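Local structure of uncharacterized protein (Bacillus thuringiensis serovar kurstaki, 4XE7) at residues D365-L375 with G389-S399. The protein is an actin-like protein of the ParM family that probably polymerises into filaments to segregate plasmid DNA. Numbering follows the deposited sequence.
Sequences DKNIVVGGGVL and GFILPKNIQES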
loop_
_atom_site.group_PDB
_atom_site.type_symbol
_atom_site.label_atom_id
_atom_site.label_comp_id
_atom_site.label_asym_id
_atom_site.label_seq_id
_atom_site.Cartn_x
_atom_site.Cartn_y
_atom_site.Cartn_z
ATOM N N ASP A 365 2.549 25.149 4.588
ATOM C CA ASP A 365 3.502 25.674 3.619
ATOM C C ASP A 365 3.373 24.918 2.319
ATOM O O ASP A 365 3.422 25.495 1.225
ATOM C CB ASP A 365 4.927 25.578 4.161
ATOM C CG ASP A 365 5.153 26.484 5.347
ATOM O OD1 ASP A 365 4.756 27.673 5.261
ATOM O OD2 ASP A 365 5.705 26.008 6.368
ATOM N N LYS A 366 3.195 23.613 2.456
ATOM C CA LYS A 366 2.964 22.744 1.321
ATOM C C LYS A 366 1.609 22.050 1.483
ATOM O O LYS A 366 1.287 21.541 2.555
ATOM C CB LYS A 366 4.089 21.709 1.199
ATOM C CG LYS A 366 5.460 22.312 0.911
ATOM C CD LYS A 366 5.557 22.763 -0.542
ATOM C CE LYS A 366 7.007 23.008 -0.972
ATOM N NZ LYS A 366 7.651 24.047 -0.154
ATOM N N ASN A 367 0.812 22.033 0.433
ATOM C CA ASN A 367 -0.431 21.276 0.485
ATOM C C ASN A 367 -0.345 20.064 -0.450
ATOM O O ASN A 367 -0.315 20.211 -1.669
ATOM C CB ASN A 367 -1.618 22.187 0.146
ATOM C CG ASN A 367 -2.952 21.622 0.625
ATOM O OD1 ASN A 367 -2.990 20.676 1.421
ATOM N ND2 ASN A 367 -4.052 22.184 0.125
ATOM N N ILE A 368 -0.284 18.867 0.137
ATOM C CA ILE A 368 0.006 17.649 -0.616
ATOM C C ILE A 368 -1.201 16.715 -0.731
ATOM O O ILE A 368 -1.929 16.543 0.240
ATOM C CB ILE A 368 1.177 16.878 0.045
ATOM C CG1 ILE A 368 2.348 17.829 0.294
ATOM C CG2 ILE A 368 1.592 15.689 -0.824
ATOM C CD1 ILE A 368 3.535 17.210 1.036
ATOM N N VAL A 369 -1.413 16.119 -1.914
ATOM C CA VAL A 369 -2.446 15.103 -2.073
ATOM C C VAL A 369 -1.810 13.752 -2.365
ATOM O O VAL A 369 -0.809 13.663 -3.074
ATOM C CB VAL A 369 -3.461 15.451 -3.186
ATOM C CG1 VAL A 369 -4.265 16.672 -2.797
ATOM C CG2 VAL A 369 -2.762 15.655 -4.556
ATOM N N VAL A 370 -2.374 12.705 -1.771
ATOM C CA VAL A 370 -1.939 11.332 -2.017
ATOM C C VAL A 370 -3.179 10.489 -2.012
ATOM O O VAL A 370 -4.241 10.978 -1.630
ATOM C CB VAL A 370 -0.939 10.804 -0.949
ATOM C CG1 VAL A 370 0.296 11.663 -0.907
ATOM C CG2 VAL A 370 -1.593 10.753 0.412
ATOM N N GLY A 371 -3.056 9.227 -2.429
ATOM C CA GLY A 371 -4.164 8.294 -2.345
ATOM C C GLY A 371 -4.747 8.024 -3.718
ATOM O O GLY A 371 -4.474 8.770 -4.646
ATOM N N GLY A 372 -5.560 6.972 -3.831
ATOM C CA GLY A 372 -6.200 6.591 -5.079
ATOM C C GLY A 372 -7.125 7.658 -5.656
ATOM O O GLY A 372 -7.366 7.687 -6.860
ATOM N N GLY A 373 -7.649 8.522 -4.795
ATOM C CA GLY A 373 -8.496 9.624 -5.219
ATOM C C GLY A 373 -7.774 10.612 -6.133
ATOM O O GLY A 373 -8.383 11.243 -6.992
ATOM N N VAL A 374 -6.469 10.764 -5.944
ATOM C CA VAL A 374 -5.696 11.650 -6.809
ATOM C C VAL A 374 -5.663 11.097 -8.228
ATOM O O VAL A 374 -5.703 11.847 -9.206
ATOM C CB VAL A 374 -4.267 11.843 -6.286
ATOM C CG1 VAL A 374 -3.496 12.788 -7.163
ATOM C CG2 VAL A 374 -4.296 12.392 -4.864
ATOM N N LEU A 375 -5.617 9.774 -8.324
ATOM C CA LEU A 375 -5.594 9.092 -9.606
ATOM C C LEU A 375 -6.941 9.210 -10.310
ATOM O O LEU A 375 -6.999 9.480 -11.500
ATOM C CB LEU A 375 -5.237 7.624 -9.409
ATOM C CG LEU A 375 -3.930 7.328 -8.667
ATOM C CD1 LEU A 375 -3.836 5.839 -8.343
ATOM C CD2 LEU A 375 -2.729 7.781 -9.470
ATOM N N GLY A 389 2.915 25.896 -3.682
ATOM C CA GLY A 389 2.833 25.159 -2.436
ATOM C C GLY A 389 1.965 23.910 -2.557
ATOM O O GLY A 389 2.013 23.052 -1.672
ATOM N N PHE A 390 1.185 23.802 -3.637
ATOM C CA PHE A 390 0.370 22.602 -3.874
ATOM C C PHE A 390 1.168 21.518 -4.580
ATOM O O PHE A 390 1.757 21.744 -5.640
ATOM C CB PHE A 390 -0.881 22.919 -4.695
ATOM C CG PHE A 390 -1.805 21.740 -4.861
ATOM C CD1 PHE A 390 -1.663 20.865 -5.938
ATOM C CD2 PHE A 390 -2.816 21.502 -3.938
ATOM C CE1 PHE A 390 -2.511 19.763 -6.085
ATOM C CE2 PHE A 390 -3.669 20.411 -4.077
ATOM C CZ PHE A 390 -3.514 19.539 -5.154
ATOM N N ILE A 391 1.170 20.331 -3.991
ATOM C CA ILE A 391 1.981 19.242 -4.512
ATOM C C ILE A 391 1.132 18.041 -4.909
ATOM O O ILE A 391 0.428 17.456 -4.081
ATOM C CB ILE A 391 3.025 18.775 -3.476
ATOM C CG1 ILE A 391 3.887 19.956 -3.012
ATOM C CG2 ILE A 391 3.869 17.664 -4.045
ATOM C CD1 ILE A 391 4.560 20.696 -4.142
ATOM N N LEU A 392 1.188 17.691 -6.183
ATOM C CA LEU A 392 0.614 16.445 -6.667
ATOM C C LEU A 392 1.822 15.618 -7.073
ATOM O O LEU A 392 2.417 15.885 -8.107
ATOM C CB LEU A 392 -0.343 16.687 -7.839
ATOM C CG LEU A 392 -1.435 15.667 -8.156
ATOM C CD1 LEU A 392 -2.378 16.214 -9.227
ATOM C CD2 LEU A 392 -0.825 14.349 -8.599
ATOM N N PRO A 393 2.215 14.646 -6.234
ATOM C CA PRO A 393 3.489 13.925 -6.403
ATOM C C PRO A 393 3.574 13.220 -7.750
ATOM O O PRO A 393 2.588 12.601 -8.177
ATOM C CB PRO A 393 3.489 12.891 -5.246
ATOM C CG PRO A 393 2.464 13.401 -4.252
ATOM C CD PRO A 393 1.429 14.143 -5.096
ATOM N N LYS A 394 4.728 13.317 -8.409
ATOM C CA LYS A 394 4.925 12.691 -9.717
ATOM C C LYS A 394 4.686 11.186 -9.657
ATOM O O LYS A 394 4.108 10.607 -10.577
ATOM C CB LYS A 394 6.331 12.980 -10.244
ATOM C CG LYS A 394 6.472 14.327 -10.922
ATOM C CD LYS A 394 6.713 14.170 -12.413
ATOM C CE LYS A 394 6.943 15.515 -13.088
ATOM N NZ LYS A 394 6.094 15.681 -14.303
ATOM N N ASN A 395 5.119 10.580 -8.555
ATOM C CA ASN A 395 4.993 9.141 -8.303
ATOM C C ASN A 395 3.744 8.757 -7.494
ATOM O O ASN A 395 3.745 7.766 -6.742
ATOM C CB ASN A 395 6.234 8.667 -7.567
ATOM C CG ASN A 395 6.609 9.603 -6.446
ATOM O OD1 ASN A 395 5.812 10.460 -6.070
ATOM N ND2 ASN A 395 7.822 9.465 -5.916
ATOM N N ILE A 396 2.686 9.547 -7.661
ATOM C CA ILE A 396 1.389 9.325 -7.012
ATOM C C ILE A 396 0.897 7.883 -7.161
ATOM O O ILE A 396 0.188 7.360 -6.299
ATOM C CB ILE A 396 0.331 10.304 -7.593
ATOM C CG1 ILE A 396 -1.003 10.185 -6.871
ATOM C CG2 ILE A 396 0.145 10.059 -9.103
ATOM C CD1 ILE A 396 -0.984 10.709 -5.461
ATOM N N GLN A 397 1.285 7.221 -8.250
ATOM C CA GLN A 397 0.901 5.830 -8.462
ATOM C C GLN A 397 1.414 4.916 -7.334
ATOM O O GLN A 397 0.853 3.846 -7.080
ATOM C CB GLN A 397 1.417 5.339 -9.826
ATOM C CG GLN A 397 0.973 6.212 -11.003
ATOM C CD GLN A 397 1.330 5.616 -12.362
ATOM O OE1 GLN A 397 0.876 4.525 -12.717
ATOM N NE2 GLN A 397 2.142 6.339 -13.128
ATOM N N GLU A 398 2.462 5.352 -6.640
ATOM C CA GLU A 398 3.044 4.541 -5.571
ATOM C C GLU A 398 2.530 4.934 -4.186
ATOM O O GLU A 398 3.144 4.572 -3.169
ATOM C CB GLU A 398 4.577 4.628 -5.614
ATOM C CG GLU A 398 5.196 3.868 -6.794
ATOM C CD GLU A 398 4.552 2.499 -7.022
ATOM O OE1 GLU A 398 4.479 1.683 -6.069
ATOM O OE2 GLU A 398 4.104 2.241 -8.160
ATOM N N SER A 399 1.400 5.649 -4.154
ATOM C CA SER A 399 0.815 6.185 -2.913
ATOM C C SER A 399 0.612 5.165 -1.795
ATOM O O SER A 399 0.865 5.458 -0.613
ATOM C CB SER A 399 -0.551 6.846 -3.186
ATOM O OG SER A 399 -0.401 8.080 -3.833
#
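Ile391 N donates to Asn367 O at 2.8 Å, nearly straight at 170°, in the parallel pairing of Asn367 with Phe390 and Ile368 with Ile391. Asn367 N to Gly389 O and Val369 N to Ile391 O complete the pairing. Ile368 and Ile391 run alongside each other on one face, with Ile368 CG1 3.9 Å from Ile391 CB. On the other face, Phe390 has its CG anti to the backbone N (chi1 -175°). The ring reaches past Asn367 O, 3.6 Å from CD2, and its CZ meets Val369 CG1 at 3.8 Å. Leu355 and Trp359 of helix 337-362 pack against this face. Strand 390-391 is the edge of a five-stranded sheet, next to strand 366-370, in one domain of the actin-like fold. Past the strands, Pro393 CD sits 3.1 Å from Val369 O, a buried carbonyl with no hydrogen-bond partner. The side chains of Val374 and Leu392 pass in opposite senses, Val374 CG1 pressed to 3.4 Å from Leu392 CD2. In Ile396, chi2 (70°) bends CD1 toward Val374 CB and Val370 CA, while its CG2 branch meets Leu375 CD2. Ser399 OG donates to Ile396 O in the carbonyl plane (2.6 Å) and accepts a weak bond from Gly371 N (3.2 Å).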